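Local coordinates for ethanolamine utilization protein EutL (Clostridium perfringens E str. JGS1987, PDB 4TLH), which builds part of the shell of the ethanolamine utilization (Eut) bacterial microcompartment as a trimer of tandem BMC-domain subunits, at the interface of chains A and B. Numbering follows the deposited sequence. Chains: chain A/B, Ethanolamine utilization protein EutL.

Contact 1: the interface of chains A and B. Residues chain A 179-181, 183; chain B 66-69.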
loop_
_atom_site.group_PDB
_atom_site.type_symbol
_atom_site.label_atom_id
_atom_site.label_comp_id
_atom_site.label_asym_id
_atom_site.label_seq_id
_atom_site.Cartn_x
_atom_site.Cartn_y
_atom_site.Cartn_z
ATOM N N PRO A 179 7.283 4.416 -3.659
ATOM C CA PRO A 179 6.889 3.105 -4.168
ATOM C C PRO A 179 5.643 3.132 -5.046
ATOM O O PRO A 179 4.658 3.811 -4.713
ATOM C CB PRO A 179 6.587 2.336 -2.883
ATOM C CG PRO A 179 5.994 3.369 -2.009
ATOM C CD PRO A 179 6.762 4.638 -2.300
ATOM N N THR A 180 5.675 2.386 -6.145
ATOM C CA THR A 180 4.419 1.925 -6.733
ATOM C C THR A 180 3.802 0.911 -5.782
ATOM O O THR A 180 4.410 0.561 -4.761
ATOM C CB THR A 180 4.639 1.303 -8.105
ATOM O OG1 THR A 180 5.439 0.124 -7.988
ATOM C CG2 THR A 180 5.320 2.285 -8.972
ATOM N N GLU A 181 2.605 0.414 -6.096
ATOM C CA GLU A 181 1.993 -0.567 -5.203
ATOM C C GLU A 181 2.882 -1.801 -5.030
ATOM O O GLU A 181 2.902 -2.432 -3.966
ATOM C CB GLU A 181 0.612 -0.980 -5.726
ATOM C CG GLU A 181 -0.432 0.089 -5.575
ATOM C CD GLU A 181 -0.536 1.028 -6.765
ATOM O OE1 GLU A 181 0.318 0.963 -7.684
ATOM O OE2 GLU A 181 -1.499 1.838 -6.772
ATOM N N ASN A 183 6.144 -1.751 -5.067
ATOM C CA ASN A 183 7.417 -1.281 -4.479
ATOM C C ASN A 183 8.533 -1.211 -5.509
ATOM O O ASN A 183 9.706 -1.496 -5.230
ATOM C CB ASN A 183 7.825 -2.153 -3.296
ATOM C CG ASN A 183 6.871 -1.993 -2.130
ATOM O OD1 ASN A 183 6.377 -0.894 -1.877
ATOM N ND2 ASN A 183 6.575 -3.084 -1.444
ATOM N N ARG B 66 10.654 8.015 1.316
ATOM C CA ARG B 66 9.409 7.261 1.282
ATOM C C ARG B 66 9.638 5.822 1.748
ATOM O O ARG B 66 10.721 5.262 1.574
ATOM C CB ARG B 66 8.801 7.268 -0.123
ATOM C CG ARG B 66 8.244 8.600 -0.637
ATOM C CD ARG B 66 6.978 9.060 0.084
ATOM N NE ARG B 66 5.942 8.029 0.187
ATOM C CZ ARG B 66 5.119 7.667 -0.802
ATOM N NH1 ARG B 66 5.210 8.228 -2.013
ATOM N NH2 ARG B 66 4.211 6.723 -0.589
ATOM N N SER B 67 8.594 5.257 2.359
ATOM C CA SER B 67 8.557 3.885 2.867
ATOM C C SER B 67 7.914 2.945 1.889
ATOM O O SER B 67 7.090 3.365 1.088
ATOM C CB SER B 67 7.783 3.834 4.184
ATOM O OG SER B 67 8.378 4.700 5.143
ATOM N N MET B 68 8.263 1.661 1.981
ATOM C CA MET B 68 7.723 0.644 1.092
ATOM C C MET B 68 6.545 -0.101 1.700
ATOM O O MET B 68 6.548 -0.385 2.892
ATOM C CB MET B 68 8.800 -0.378 0.745
ATOM C CG MET B 68 10.092 0.223 0.169
ATOM S SD MET B 68 9.849 0.897 -1.483
ATOM C CE MET B 68 10.203 2.619 -1.225
ATOM N N TYR B 69 5.581 -0.466 0.862
ATOM C CA TYR B 69 4.406 -1.186 1.322
ATOM C C TYR B 69 4.735 -2.542 1.926
ATOM O O TYR B 69 5.405 -3.362 1.322
ATOM C CB TYR B 69 3.401 -1.380 0.184
ATOM C CG TYR B 69 2.839 -0.081 -0.327
ATOM C CD1 TYR B 69 1.985 0.669 0.438
ATOM C CD2 TYR B 69 3.191 0.404 -1.573
ATOM C CE1 TYR B 69 1.478 1.866 -0.021
ATOM C CE2 TYR B 69 2.689 1.598 -2.044
ATOM C CZ TYR B 69 1.836 2.330 -1.257
ATOM O OH TYR B 69 1.331 3.527 -1.723
HETATM O O HOH W 1 4.334 6.910 -4.467
HETATM O O HOH W 2 1.646 3.898 -4.750
HETATM O O HOH W 3 2.906 5.528 -2.827
#

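Contact 2: the interface of chains A and B. Residues chain A 161-162, 165, 172; chain B 20, 22-23.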
loop_
_atom_site.group_PDB
_atom_site.type_symbol
_atom_site.label_atom_id
_atom_site.label_comp_id
_atom_site.label_asym_id
_atom_site.label_seq_id
_atom_site.Cartn_x
_atom_site.Cartn_y
_atom_site.Cartn_z
ATOM N N LEU A 161 17.020 5.928 -14.261
ATOM C CA LEU A 161 16.188 6.905 -14.947
ATOM C C LEU A 161 16.990 8.143 -15.262
ATOM O O LEU A 161 16.960 8.648 -16.384
ATOM C CB LEU A 161 14.967 7.289 -14.125
ATOM C CG LEU A 161 13.804 6.302 -14.105
ATOM C CD1 LEU A 161 12.708 6.864 -13.247
ATOM C CD2 LEU A 161 13.301 5.999 -15.504
ATOM N N ASP A 162 17.709 8.638 -14.264
ATOM C CA ASP A 162 18.518 9.799 -14.466
ATOM C C ASP A 162 19.555 9.506 -15.543
ATOM O O ASP A 162 19.832 10.349 -16.395
ATOM C CB ASP A 162 19.172 10.230 -13.163
ATOM C CG ASP A 162 19.964 11.486 -13.324
ATOM O OD1 ASP A 162 19.359 12.556 -13.550
ATOM O OD2 ASP A 162 21.189 11.392 -13.250
ATOM N N LEU A 165 17.869 9.581 -19.028
ATOM C CA LEU A 165 17.526 10.926 -19.458
ATOM C C LEU A 165 18.755 11.653 -20.009
ATOM O O LEU A 165 18.642 12.441 -20.943
ATOM C CB LEU A 165 16.889 11.687 -18.289
ATOM C CG LEU A 165 15.449 11.228 -18.017
ATOM C CD1 LEU A 165 15.012 11.610 -16.585
ATOM C CD2 LEU A 165 14.489 11.794 -19.054
ATOM N N MET A 172 10.452 13.139 -20.029
ATOM C CA MET A 172 9.691 12.357 -19.070
ATOM C C MET A 172 8.220 12.756 -19.140
ATOM O O MET A 172 7.861 13.928 -18.950
ATOM C CB MET A 172 10.238 12.537 -17.652
ATOM C CG MET A 172 9.534 11.658 -16.587
ATOM S SD MET A 172 10.640 11.175 -15.221
ATOM C CE MET A 172 11.430 12.733 -14.827
ATOM N N SER B 20 20.307 15.020 -14.128
ATOM C CA SER B 20 19.682 15.503 -15.341
ATOM C C SER B 20 18.688 16.624 -15.028
ATOM O O SER B 20 18.023 16.595 -13.993
ATOM C CB SER B 20 18.966 14.362 -16.058
ATOM O OG SER B 20 17.947 13.844 -15.224
ATOM N N GLU B 22 15.846 17.005 -16.235
ATOM C CA GLU B 22 14.518 16.423 -16.193
ATOM C C GLU B 22 14.243 15.842 -14.817
ATOM O O GLU B 22 13.189 16.084 -14.230
ATOM C CB GLU B 22 14.371 15.355 -17.289
ATOM C CG GLU B 22 14.452 15.908 -18.725
ATOM C CD GLU B 22 15.864 15.899 -19.323
ATOM O OE1 GLU B 22 16.864 15.854 -18.569
ATOM O OE2 GLU B 22 15.971 15.934 -20.574
ATOM N N MET B 23 15.207 15.109 -14.275
ATOM C CA MET B 23 15.072 14.555 -12.943
ATOM C C MET B 23 15.053 15.669 -11.894
ATOM O O MET B 23 14.304 15.600 -10.934
ATOM C CB MET B 23 16.206 13.568 -12.661
ATOM C CG MET B 23 16.026 12.717 -11.428
ATOM S SD MET B 23 14.490 11.741 -11.434
ATOM C CE MET B 23 14.397 11.226 -13.143
HETATM O O HOH W 4 16.899 14.132 -22.313
HETATM O O HOH W 5 19.250 15.261 -19.814
#

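Contact 3: the interface of chains A and B. Residues chain A 155, 210, 214; chain B 12-14, 38-39.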
loop_
_atom_site.group_PDB
_atom_site.type_symbol
_atom_site.label_atom_id
_atom_site.label_comp_id
_atom_site.label_asym_id
_atom_site.label_seq_id
_atom_site.Cartn_x
_atom_site.Cartn_y
_atom_site.Cartn_z
ATOM N N LEU A 155 15.903 2.402 -5.699
ATOM C CA LEU A 155 17.195 3.065 -5.871
ATOM C C LEU A 155 17.682 2.857 -7.299
ATOM O O LEU A 155 18.165 3.793 -7.936
ATOM C CB LEU A 155 18.255 2.553 -4.890
ATOM C CG LEU A 155 19.610 3.260 -4.919
ATOM C CD1 LEU A 155 20.225 3.375 -3.533
ATOM C CD2 LEU A 155 20.594 2.568 -5.876
ATOM N N VAL A 210 24.323 -0.940 -10.950
ATOM C CA VAL A 210 24.023 -0.877 -9.521
ATOM C C VAL A 210 23.961 -2.290 -8.939
ATOM O O VAL A 210 24.494 -2.573 -7.852
ATOM C CB VAL A 210 22.696 -0.151 -9.254
ATOM C CG1 VAL A 210 22.330 -0.221 -7.777
ATOM C CG2 VAL A 210 22.801 1.303 -9.680
ATOM N N PRO A 214 26.026 -2.987 -5.211
ATOM C CA PRO A 214 24.912 -2.329 -4.519
ATOM C C PRO A 214 25.348 -1.256 -3.521
ATOM O O PRO A 214 24.607 -0.300 -3.323
ATOM C CB PRO A 214 24.222 -3.486 -3.787
ATOM C CG PRO A 214 24.652 -4.711 -4.474
ATOM C CD PRO A 214 26.021 -4.446 -5.007
ATOM N N SER B 12 21.904 -0.436 0.111
ATOM C CA SER B 12 22.428 0.109 -1.132
ATOM C C SER B 12 22.684 1.595 -0.993
ATOM O O SER B 12 21.917 2.310 -0.323
ATOM C CB SER B 12 21.438 -0.150 -2.277
ATOM O OG SER B 12 21.937 0.306 -3.522
ATOM N N VAL B 13 23.720 2.044 -1.685
ATOM C CA VAL B 13 24.206 3.416 -1.659
ATOM C C VAL B 13 24.694 3.785 -3.067
ATOM O O VAL B 13 25.421 3.006 -3.682
ATOM C CB VAL B 13 25.376 3.574 -0.653
ATOM C CG1 VAL B 13 25.885 5.006 -0.608
ATOM C CG2 VAL B 13 24.979 3.085 0.734
ATOM N N LYS B 14 24.319 4.955 -3.586
ATOM C CA LYS B 14 24.846 5.388 -4.875
ATOM C C LYS B 14 24.885 6.902 -4.955
ATOM O O LYS B 14 23.985 7.565 -4.452
ATOM C CB LYS B 14 23.999 4.818 -6.015
ATOM C CG LYS B 14 24.557 5.026 -7.408
ATOM C CD LYS B 14 25.700 4.058 -7.669
ATOM C CE LYS B 14 26.391 4.323 -8.984
ATOM N NZ LYS B 14 27.469 3.336 -9.212
ATOM N N LEU B 38 21.789 8.461 -3.087
ATOM C CA LEU B 38 20.658 7.553 -2.913
ATOM C C LEU B 38 21.010 6.529 -1.852
ATOM O O LEU B 38 22.138 6.055 -1.794
ATOM C CB LEU B 38 20.317 6.840 -4.222
ATOM C CG LEU B 38 20.121 7.669 -5.490
ATOM C CD1 LEU B 38 19.998 6.722 -6.708
ATOM C CD2 LEU B 38 18.938 8.566 -5.431
ATOM N N ILE B 39 20.046 6.187 -1.008
ATOM C CA ILE B 39 20.255 5.157 -0.005
ATOM C C ILE B 39 18.976 4.360 0.240
ATOM O O ILE B 39 17.880 4.922 0.249
ATOM C CB ILE B 39 20.772 5.781 1.316
ATOM C CG1 ILE B 39 21.133 4.683 2.314
ATOM C CG2 ILE B 39 19.737 6.761 1.888
ATOM C CD1 ILE B 39 21.940 5.186 3.537
#

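Contact 1: the interface of chains A and B
A:Asn183 meets B:Met68 and B:Tyr69 in the trimer of EutL, a tandem bacterial microcompartment (BMC) shell protein, where a loop of one subunit meets the end of strand 61-67 and the loop after it. CB of A:Asn183 lies 4.1 Å from the sulfur SD of B:Met68. CG lies over CB of B:Met68, the two side chains running antiparallel alongside one another. At the tip the amide splits between the backbone groups of one residue. OD1 of A:Asn183 accepts from B:Tyr69 N at 2.9 Å, the donor tilted 23° from the carbonyl plane. ND2 of A:Asn183 donates to B:Tyr69 O at 3.0 Å; it meets a lone pair of that carbonyl, whose oxygen lies close to the amide plane of A:Asn183. This pairing fixes the amide flip. Chi1 (-67°) swings the amide toward B:Tyr69 and chi2 (-37°) turns its plane.

The B:Tyr69 ring presents its CD2–CE2 edge to A:Thr180 O, which lies in the ring plane, 3.4 Å from CE2. A:Pro179, after a cis peptide bond, sets CG against CE2 and CD over one face of the B:Arg66 guanidinium, toward its rim. Waters link A:Pro179 O to B:Arg66 and the phenol OH of B:Tyr69; NH2 of B:Arg66 reaches water 3 at 2.9 Å, in the guanidinium plane.

Contact 2: the interface of chains A and B
The carboxylate of A:Asp162 is the flat group through which helix 154-167 holds B:Ser20, and both bonds converge on OD1. The backbone N of B:Ser20 meets the syn lone pair of A:Asp162 OD1, on the side of the other oxygen, at 2.7 Å with 160° at the hydrogen. The hydroxyl OG of B:Ser20 approaches A:Asp162 OD1 from the anti side, 32° out of the carboxylate plane, at 2.5 Å. Two donors from one residue therefore grip a single oxygen and restrict rotation of the carboxylate. CG of A:Asp162 lies opposite its backbone N (chi1 -177°), which carries the group toward B:Ser20. OG of B:Ser20 also accepts from B:Met23 N at 3.2 Å, the N-cap arrangement of helix 21-26, so the helix cap positions the hydroxyl.

The other carboxylate, B:Glu22, faces A:Leu165 O through two waters: OE1 meets water 5 at 2.8 Å and OE2 meets water 4 at 2.7 Å. The aliphatic part of B:Glu22 crosses A:Leu165 obliquely, CB lying near both leucine methyls. CE of the poorly ordered B:Met23 is modelled 3.5 Å from CD1 of A:Leu165 and also near CE of A:Met172, so this packing is less certain. The patch docks the start of helix 21-26 of one subunit on helix 154-167 and strand 171-176 of its neighbour, joining adjacent subunits of the trimer.

Contact 3: the interface of chains A and B
This interface between subunits of the EutL trimer sets a helix start and a loop of chain A against two strands of chain B, joining neighbouring BMC-family shell subunits: A:Leu155 packs on strands 10-16 and 35-41, and the A:Pro214 carbonyl bonds to strand 10-16. A:Leu155, at the start of helix 154-167, spreads its two methyl branches over the strands. CD1 of A:Leu155 rests on CB of B:Leu38 at 3.5 Å and also meets the OG and CB of B:Ser12. CD2 of A:Leu155 lies 3.5 Å from B:Ser12 OG and reaches toward CB of B:Lys14, whose side chain crosses the leucine at about a right angle. The leucine branch point, CG, is opposite its backbone N (chi1 -175°), and from there its methyls straddle the B:Ser12 hydroxyl. CD1 of B:Leu38 lies 3.7 Å from the backbone O of A:Leu155.

A:Pro214, in the segment after helix 193-211, supplies the polar half. A:Pro214 O accepts B:Ser12 OG at 2.7 Å, the donor tilted 16° from the carbonyl plane, and B:Val13 N at 3.0 Å, in the carbonyl plane. Two donors from consecutive residues thus hold one oxygen. OG lies opposite the B:Ser12 backbone N (chi1 -177°), bringing the hydroxyl to the same acceptor as the next residue's amide.

Measured between the centres of their C-alpha atoms, contact 1 lies about 20 Å from contact 2 and 16 Å from contact 3, while contacts 2 and 3 are about 17 Å apart. Contacts 2 and 3 share helix 154-167 of chain A, the first using its later turns and the second its start. Chain B contributes different elements to each: the end of strand 61-67 and the following loop, the start of helix 21-26, and strands 10-16 and 35-41. Patches so spaced would be expected to limit rocking as well as sliding. The two chains offer unlike residues, as suits a head-to-tail ring of three.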